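Local atomic coordinates of prolyl endopeptidase (Myxococcus xanthus, PDB entry 2BKL), a protein that probably hydrolyses oligopeptides on the carboxyl side of proline, and less readily of alanine, acting as a serine endopeptidase. Residues G291-E299 with K311-L322; L66-T74 with Y84-E92. All coordinates share one frame; numbering follows the deposited sequence.

Interaction 1 (G291-E299 with K311-L322); sequences GAPRQRVFE and KEIVPEDSSASL
The side chain of R294 lies across the loop D317-A320, its guanidinium layered between E316 OE2 over one face and S319 CA with S318 O over the other. A bend at chi3 (-56°) turns the group so that NH2 reaches D317 O at 3.1 Å, the oxygen lying in the guanidinium plane; NE adds only a weak bond to the same carbonyl. E316 OE2 instead takes the backbone N-H of R294 at 2.9 Å, and its pairing with the guanidinium is long and purely electrostatic. Replacing R294 by an alanine would probably leave D317 O without this donor and take one positive charge from beside the E316 carboxylate. The loop is also held from within, as D317 OD1 accepts from both S319 N and A320 N, an Asx turn extended to an Asx motif. Beyond it the chain returns, L322 N binding R294 O at 2.8 Å while the amide Q295 NE2 points almost straight at L322 O, 2.9 Å away.

R296 NH1 forms a salt bridge with E312 OE2 at 3.0 Å, the oxygen lying in the guanidinium plane but approached from above its own carboxylate, the two planes 67° apart; R296 NH2 is tied to E290 O, and F298 CZ sits over the guanidinium's centre. On the face carrying V297, its CB packs 3.8 Å from V314 CB, the two side chains pointing the same way. V297 O accepts from both I313 N (2.9 Å) and V314 N (3.1 Å), a classic beta bulge in the antiparallel outer strand pair of a beta-propeller blade, just before 321-328 opens the next blade.

Interaction 2 (L66-T74 with Y84-E92); sequences LFYTDSVST and YVRTHKDKE
With chi1 at 75° in S71 and 60° in T87, each hydroxyl stands between its own backbone N and carbonyl carbon, and the two meet on one face of the strand pair with S71 OG 2.6 Å from T87 OG1. Either may be the donor; T69 O lies 3.0 Å from T87 OG1 and may compete for its proton. Water 6 joins S71 OG to V85 O. The same first torsion turns S73 OG toward the partner strand, where it accepts from V85 N at 3.0 Å and donates to T74 O. Backbone bonds frame this polar row: S73 N to V85 O is 2.9 Å, whereas S71 N to T87 O is a longer 3.3 Å, its donor well above the carbonyl plane.

On the other face an aliphatic side chain meets a ring and a charged group. V72 CG2 touches Y84 CD2 at 3.6 Å and lies over the rim of one face of the R86 guanidinium, whose NH2 is engaged by E106. Where the chains leave the sheet, Y68 presents its ring edge to K91 O and E92, and its OH donates to E92 OE2, at a modelled distance so short that its exact value is doubtful.

This hairpin begins a four-stranded blade, pairing strand 71-78 with strand 81-87, whose other edge is hydrogen-bonded to strand 95-100 through Y84 and R86; V72 rests on W403 and A404 of strand 400-405, and the Y68 ring packs on helix 657-674.

In the fold
Interaction 2 lies within one blade of the N-terminal beta-propeller, whereas interaction 1 joins the last two strands of another, 296-300 and 311-314, to the first strand of the blade that follows, 321-328. Their centres are about 38 Å apart and their nearest atoms about 19 Å apart, so they do not touch. Neither contributes a residue to the pocket of the bound benzyloxycarbonyl-Ala-Pro, which includes S533 and H651, probably members of the catalytic triad. Both nevertheless reach the peptidase domain: interaction 1 through S321 to E488 and P293 to K491, interaction 2 through E92 to V657 and A658, a few residues beyond H651.

Interaction 1 (G291-E299 with K311-L322)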
# COMPACT_ATOMS: atom_id res chain seq x y z
N GLY A 291 17.37 -17.66 -8.63
CA GLY A 291 18.29 -18.49 -7.88
C GLY A 291 18.69 -17.92 -6.53
O GLY A 291 19.75 -18.25 -6.03
N ALA A 292 17.82 -17.12 -5.92
CA ALA A 292 18.13 -16.41 -4.69
C ALA A 292 16.83 -15.88 -4.08
O ALA A 292 16.45 -14.76 -4.31
CB ALA A 292 19.10 -15.25 -4.99
N PRO A 293 16.12 -16.71 -3.34
CA PRO A 293 14.86 -16.31 -2.71
C PRO A 293 14.91 -15.01 -1.90
O PRO A 293 13.94 -14.28 -1.94
CB PRO A 293 14.52 -17.50 -1.83
CG PRO A 293 15.13 -18.67 -2.55
CD PRO A 293 16.43 -18.13 -3.11
N ARG A 294 16.02 -14.72 -1.21
CA ARG A 294 16.21 -13.45 -0.51
C ARG A 294 16.92 -12.34 -1.31
O ARG A 294 17.25 -11.29 -0.75
CB ARG A 294 16.93 -13.70 0.81
CG ARG A 294 16.09 -14.47 1.85
CD ARG A 294 16.84 -14.71 3.15
NE ARG A 294 18.11 -15.40 2.90
CZ ARG A 294 18.28 -16.70 2.91
NH1 ARG A 294 17.27 -17.53 3.18
NH2 ARG A 294 19.47 -17.19 2.64
N GLN A 295 17.10 -12.59 -2.61
CA GLN A 295 17.59 -11.64 -3.62
C GLN A 295 19.08 -11.40 -3.59
O GLN A 295 19.77 -11.59 -2.58
CB GLN A 295 16.81 -10.31 -3.61
CG GLN A 295 15.34 -10.53 -3.95
CD GLN A 295 14.66 -9.37 -4.65
OE1 GLN A 295 14.29 -9.48 -5.82
NE2 GLN A 295 14.46 -8.26 -3.94
N ARG A 296 19.56 -10.99 -4.75
CA ARG A 296 20.97 -10.72 -4.99
C ARG A 296 21.09 -9.69 -6.10
O ARG A 296 20.08 -9.33 -6.72
CB ARG A 296 21.70 -12.03 -5.36
CG ARG A 296 21.16 -12.76 -6.57
CD ARG A 296 21.97 -14.01 -6.85
NE ARG A 296 21.38 -14.92 -7.80
CZ ARG A 296 22.04 -15.94 -8.34
NH1 ARG A 296 23.30 -16.19 -8.00
NH2 ARG A 296 21.43 -16.73 -9.20
N VAL A 297 22.29 -9.19 -6.31
CA VAL A 297 22.56 -8.18 -7.33
C VAL A 297 23.61 -8.62 -8.34
O VAL A 297 24.68 -9.06 -7.96
CB VAL A 297 22.99 -6.81 -6.74
CG1 VAL A 297 23.05 -5.75 -7.84
CG2 VAL A 297 22.02 -6.37 -5.63
N PHE A 298 23.30 -8.44 -9.61
CA PHE A 298 24.19 -8.67 -10.75
C PHE A 298 24.58 -7.33 -11.40
O PHE A 298 23.81 -6.36 -11.40
CB PHE A 298 23.51 -9.52 -11.82
CG PHE A 298 23.30 -10.95 -11.45
CD1 PHE A 298 24.30 -11.89 -11.68
CD2 PHE A 298 22.11 -11.39 -10.89
CE1 PHE A 298 24.13 -13.20 -11.37
CE2 PHE A 298 21.95 -12.71 -10.54
CZ PHE A 298 22.96 -13.63 -10.80
N GLU A 299 25.79 -7.28 -11.95
CA GLU A 299 26.22 -6.22 -12.85
C GLU A 299 26.16 -6.79 -14.25
O GLU A 299 26.66 -7.89 -14.49
CB GLU A 299 27.64 -5.76 -12.53
CG GLU A 299 28.14 -4.64 -13.43
CD GLU A 299 29.50 -4.09 -13.03
OE1 GLU A 299 29.95 -4.27 -11.87
OE2 GLU A 299 30.14 -3.48 -13.89
N LYS A 311 27.48 -10.78 -14.00
CA LYS A 311 28.43 -10.98 -12.90
C LYS A 311 27.74 -10.70 -11.56
O LYS A 311 27.25 -9.61 -11.33
CB LYS A 311 29.70 -10.15 -13.07
CG LYS A 311 29.59 -8.66 -13.13
CD LYS A 311 30.92 -8.01 -13.60
CE LYS A 311 31.72 -7.39 -12.45
NZ LYS A 311 33.12 -7.08 -12.91
N GLU A 312 27.65 -11.71 -10.72
CA GLU A 312 27.13 -11.49 -9.39
C GLU A 312 28.08 -10.58 -8.61
O GLU A 312 29.25 -10.89 -8.45
CB GLU A 312 26.97 -12.82 -8.67
CG GLU A 312 26.33 -12.73 -7.30
CD GLU A 312 26.23 -14.07 -6.63
OE1 GLU A 312 27.30 -14.68 -6.37
OE2 GLU A 312 25.11 -14.52 -6.35
N ILE A 313 27.58 -9.44 -8.14
CA ILE A 313 28.40 -8.53 -7.33
C ILE A 313 27.95 -8.44 -5.86
O ILE A 313 28.75 -8.06 -5.01
CB ILE A 313 28.49 -7.13 -7.95
CG1 ILE A 313 27.11 -6.49 -8.13
CG2 ILE A 313 29.22 -7.19 -9.31
CD1 ILE A 313 27.18 -4.96 -8.39
N VAL A 314 26.69 -8.74 -5.56
CA VAL A 314 26.22 -8.80 -4.18
C VAL A 314 25.50 -10.12 -4.03
O VAL A 314 24.35 -10.28 -4.50
CB VAL A 314 25.27 -7.63 -3.80
CG1 VAL A 314 24.83 -7.77 -2.31
CG2 VAL A 314 25.93 -6.32 -4.00
N PRO A 315 26.16 -11.13 -3.48
CA PRO A 315 25.51 -12.42 -3.31
C PRO A 315 24.34 -12.40 -2.36
O PRO A 315 24.20 -11.48 -1.57
CB PRO A 315 26.64 -13.31 -2.76
CG PRO A 315 27.86 -12.66 -3.19
CD PRO A 315 27.59 -11.18 -3.12
N GLU A 316 23.47 -13.39 -2.47
CA GLU A 316 22.40 -13.55 -1.51
C GLU A 316 22.96 -13.61 -0.09
O GLU A 316 23.94 -14.32 0.18
CB GLU A 316 21.61 -14.84 -1.81
CG GLU A 316 20.32 -14.99 -1.03
CD GLU A 316 19.58 -16.30 -1.31
OE1 GLU A 316 20.22 -17.28 -1.77
OE2 GLU A 316 18.38 -16.36 -1.01
N ASP A 317 22.33 -12.87 0.81
CA ASP A 317 22.75 -12.88 2.21
C ASP A 317 22.42 -14.21 2.87
O ASP A 317 21.49 -14.90 2.48
CB ASP A 317 22.11 -11.71 2.95
CG ASP A 317 22.76 -11.45 4.29
OD1 ASP A 317 22.28 -12.01 5.30
OD2 ASP A 317 23.74 -10.69 4.41
N SER A 318 23.20 -14.56 3.89
CA SER A 318 22.99 -15.84 4.57
C SER A 318 21.65 -15.91 5.30
O SER A 318 21.12 -17.00 5.49
CB SER A 318 24.16 -16.15 5.54
OG SER A 318 24.30 -15.15 6.54
N SER A 319 21.09 -14.76 5.70
CA SER A 319 19.82 -14.74 6.39
C SER A 319 18.89 -13.58 6.04
O SER A 319 17.69 -13.75 6.16
CB SER A 319 20.03 -14.77 7.90
OG SER A 319 20.67 -13.60 8.34
N ALA A 320 19.42 -12.40 5.66
CA ALA A 320 18.61 -11.21 5.48
C ALA A 320 17.96 -11.10 4.10
O ALA A 320 18.53 -11.57 3.12
CB ALA A 320 19.48 -9.96 5.71
N SER A 321 16.78 -10.51 4.04
CA SER A 321 16.06 -10.33 2.78
C SER A 321 16.46 -9.01 2.17
O SER A 321 16.30 -7.96 2.79
CB SER A 321 14.56 -10.34 3.00
OG SER A 321 14.15 -11.56 3.62
N LEU A 322 16.94 -9.01 0.93
CA LEU A 322 17.31 -7.80 0.24
C LEU A 322 16.07 -7.25 -0.44
O LEU A 322 15.47 -7.93 -1.25
CB LEU A 322 18.43 -8.06 -0.77
CG LEU A 322 18.86 -6.85 -1.60
CD1 LEU A 322 19.31 -5.68 -0.72
CD2 LEU A 322 19.94 -7.20 -2.57
O HOH W 1 21.85 -17.31 -4.31
O HOH W 2 19.89 -11.30 0.38
O HOH W 3 22.14 -9.78 -0.83

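Interaction 2 (L66-T74 with Y84-E92)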
# COMPACT_ATOMS: atom_id res chain seq x y z
N LEU A 66 -3.17 15.13 17.76
CA LEU A 66 -2.18 14.20 17.21
C LEU A 66 -2.08 14.23 15.69
O LEU A 66 -0.99 14.07 15.14
CB LEU A 66 -2.51 12.77 17.63
CG LEU A 66 -2.31 12.45 19.11
CD1 LEU A 66 -2.90 11.10 19.42
CD2 LEU A 66 -0.83 12.53 19.48
N PHE A 67 -3.21 14.36 15.00
CA PHE A 67 -3.23 14.16 13.53
C PHE A 67 -2.82 15.39 12.73
O PHE A 67 -2.40 15.27 11.58
CB PHE A 67 -4.60 13.70 13.03
CG PHE A 67 -4.95 12.28 13.35
CD1 PHE A 67 -4.18 11.49 14.18
CD2 PHE A 67 -6.11 11.76 12.83
CE1 PHE A 67 -4.55 10.16 14.44
CE2 PHE A 67 -6.50 10.45 13.09
CZ PHE A 67 -5.72 9.66 13.91
N TYR A 68 -3.00 16.59 13.29
CA TYR A 68 -2.51 17.80 12.63
C TYR A 68 -1.07 17.97 13.07
O TYR A 68 -0.80 18.12 14.26
CB TYR A 68 -3.35 19.01 13.00
CG TYR A 68 -4.72 19.03 12.36
CD1 TYR A 68 -4.88 19.36 11.02
CD2 TYR A 68 -5.87 18.73 13.11
CE1 TYR A 68 -6.16 19.39 10.44
CE2 TYR A 68 -7.13 18.74 12.55
CZ TYR A 68 -7.30 19.06 11.21
OH TYR A 68 -8.57 19.05 10.65
N THR A 69 -0.13 17.88 12.14
CA THR A 69 1.28 17.98 12.47
C THR A 69 2.00 18.94 11.54
O THR A 69 1.50 19.30 10.46
CB THR A 69 2.00 16.62 12.33
OG1 THR A 69 2.10 16.28 10.95
CG2 THR A 69 1.22 15.49 12.97
N ASP A 70 3.18 19.34 11.99
CA ASP A 70 4.18 19.99 11.17
C ASP A 70 5.14 18.90 10.77
O ASP A 70 5.78 18.29 11.63
CB ASP A 70 4.94 21.04 11.98
CG ASP A 70 4.10 22.20 12.34
OD1 ASP A 70 3.53 22.82 11.42
OD2 ASP A 70 3.91 22.55 13.53
N SER A 71 5.24 18.61 9.49
CA SER A 71 6.17 17.63 9.01
C SER A 71 6.72 18.11 7.67
O SER A 71 6.19 19.01 7.02
CB SER A 71 5.48 16.29 8.84
OG SER A 71 4.64 16.25 7.69
N VAL A 72 7.85 17.52 7.31
CA VAL A 72 8.46 17.75 6.00
C VAL A 72 8.97 16.42 5.44
O VAL A 72 9.49 15.58 6.22
CB VAL A 72 9.58 18.79 6.06
CG1 VAL A 72 10.74 18.30 6.89
CG2 VAL A 72 10.06 19.16 4.64
N SER A 73 8.80 16.22 4.12
CA SER A 73 9.25 15.02 3.37
C SER A 73 10.73 15.15 3.05
O SER A 73 11.29 16.23 3.10
CB SER A 73 8.48 14.83 2.02
OG SER A 73 8.94 15.68 0.90
N THR A 74 11.36 14.04 2.68
CA THR A 74 12.69 14.13 2.07
C THR A 74 12.65 14.98 0.81
O THR A 74 11.66 14.93 0.06
CB THR A 74 13.29 12.75 1.71
OG1 THR A 74 12.41 12.01 0.87
CG2 THR A 74 13.46 11.88 2.93
N TYR A 84 9.81 19.59 -1.95
CA TYR A 84 9.45 18.76 -0.81
C TYR A 84 8.05 19.12 -0.34
O TYR A 84 7.58 20.25 -0.56
CB TYR A 84 10.49 18.93 0.34
CG TYR A 84 10.72 20.38 0.66
CD1 TYR A 84 11.67 21.11 -0.04
CD2 TYR A 84 9.93 21.06 1.58
CE1 TYR A 84 11.86 22.44 0.18
CE2 TYR A 84 10.12 22.40 1.81
CZ TYR A 84 11.07 23.09 1.10
OH TYR A 84 11.29 24.42 1.29
N VAL A 85 7.38 18.15 0.24
CA VAL A 85 6.05 18.34 0.77
C VAL A 85 6.09 18.63 2.27
O VAL A 85 6.88 18.04 3.01
CB VAL A 85 5.22 17.09 0.46
CG1 VAL A 85 3.90 17.11 1.18
CG2 VAL A 85 4.99 16.99 -1.05
N ARG A 86 5.22 19.54 2.73
CA ARG A 86 5.03 19.80 4.15
C ARG A 86 3.60 19.55 4.54
O ARG A 86 2.69 19.75 3.76
CB ARG A 86 5.31 21.26 4.51
CG ARG A 86 6.77 21.72 4.40
CD ARG A 86 6.97 23.11 4.99
NE ARG A 86 8.33 23.63 4.91
CZ ARG A 86 9.29 23.38 5.79
NH1 ARG A 86 9.08 22.56 6.80
NH2 ARG A 86 10.49 23.93 5.61
N THR A 87 3.40 19.14 5.79
CA THR A 87 2.10 19.32 6.41
C THR A 87 2.21 20.46 7.41
O THR A 87 3.26 20.72 7.99
CB THR A 87 1.60 18.07 7.15
OG1 THR A 87 2.52 17.69 8.19
CG2 THR A 87 1.48 16.87 6.21
N HIS A 88 1.07 21.11 7.63
CA HIS A 88 0.92 22.19 8.62
C HIS A 88 -0.25 21.84 9.55
O HIS A 88 -1.14 21.06 9.20
CB HIS A 88 0.64 23.55 7.94
CG HIS A 88 1.71 24.01 7.00
ND1 HIS A 88 3.02 24.19 7.39
CD2 HIS A 88 1.65 24.38 5.70
CE1 HIS A 88 3.73 24.62 6.35
NE2 HIS A 88 2.92 24.73 5.31
N LYS A 89 -0.26 22.41 10.74
CA LYS A 89 -1.27 22.08 11.74
C LYS A 89 -2.63 22.66 11.41
O LYS A 89 -3.61 22.28 12.04
CB LYS A 89 -0.85 22.53 13.13
CG LYS A 89 0.31 21.75 13.68
CD LYS A 89 0.41 21.90 15.18
CE LYS A 89 1.64 21.21 15.70
NZ LYS A 89 1.59 21.14 17.18
N ASP A 90 -2.68 23.59 10.44
CA ASP A 90 -3.92 24.27 10.07
C ASP A 90 -4.36 24.03 8.64
O ASP A 90 -5.10 24.83 8.05
CB ASP A 90 -3.82 25.77 10.38
CG ASP A 90 -2.74 26.48 9.58
OD1 ASP A 90 -1.89 25.85 8.90
OD2 ASP A 90 -2.65 27.73 9.60
N LYS A 91 -3.92 22.90 8.08
CA LYS A 91 -4.27 22.53 6.72
C LYS A 91 -4.76 21.07 6.65
O LYS A 91 -4.27 20.18 7.35
CB LYS A 91 -3.07 22.70 5.78
CG LYS A 91 -2.46 24.10 5.72
CD LYS A 91 -3.37 25.10 5.04
CE LYS A 91 -2.58 26.38 4.69
NZ LYS A 91 -3.45 27.49 4.29
N GLU A 92 -5.68 20.83 5.73
CA GLU A 92 -6.30 19.51 5.56
C GLU A 92 -5.50 18.54 4.69
O GLU A 92 -5.68 17.33 4.83
CB GLU A 92 -7.72 19.65 5.03
CG GLU A 92 -8.67 20.30 6.05
CD GLU A 92 -8.82 19.47 7.28
OE1 GLU A 92 -9.08 18.30 7.11
OE2 GLU A 92 -8.69 19.99 8.40
O HOH W 4 -1.47 18.23 9.31
O HOH W 5 4.78 23.11 9.05
O HOH W 6 5.41 16.08 4.93
O HOH W 7 6.54 21.58 8.14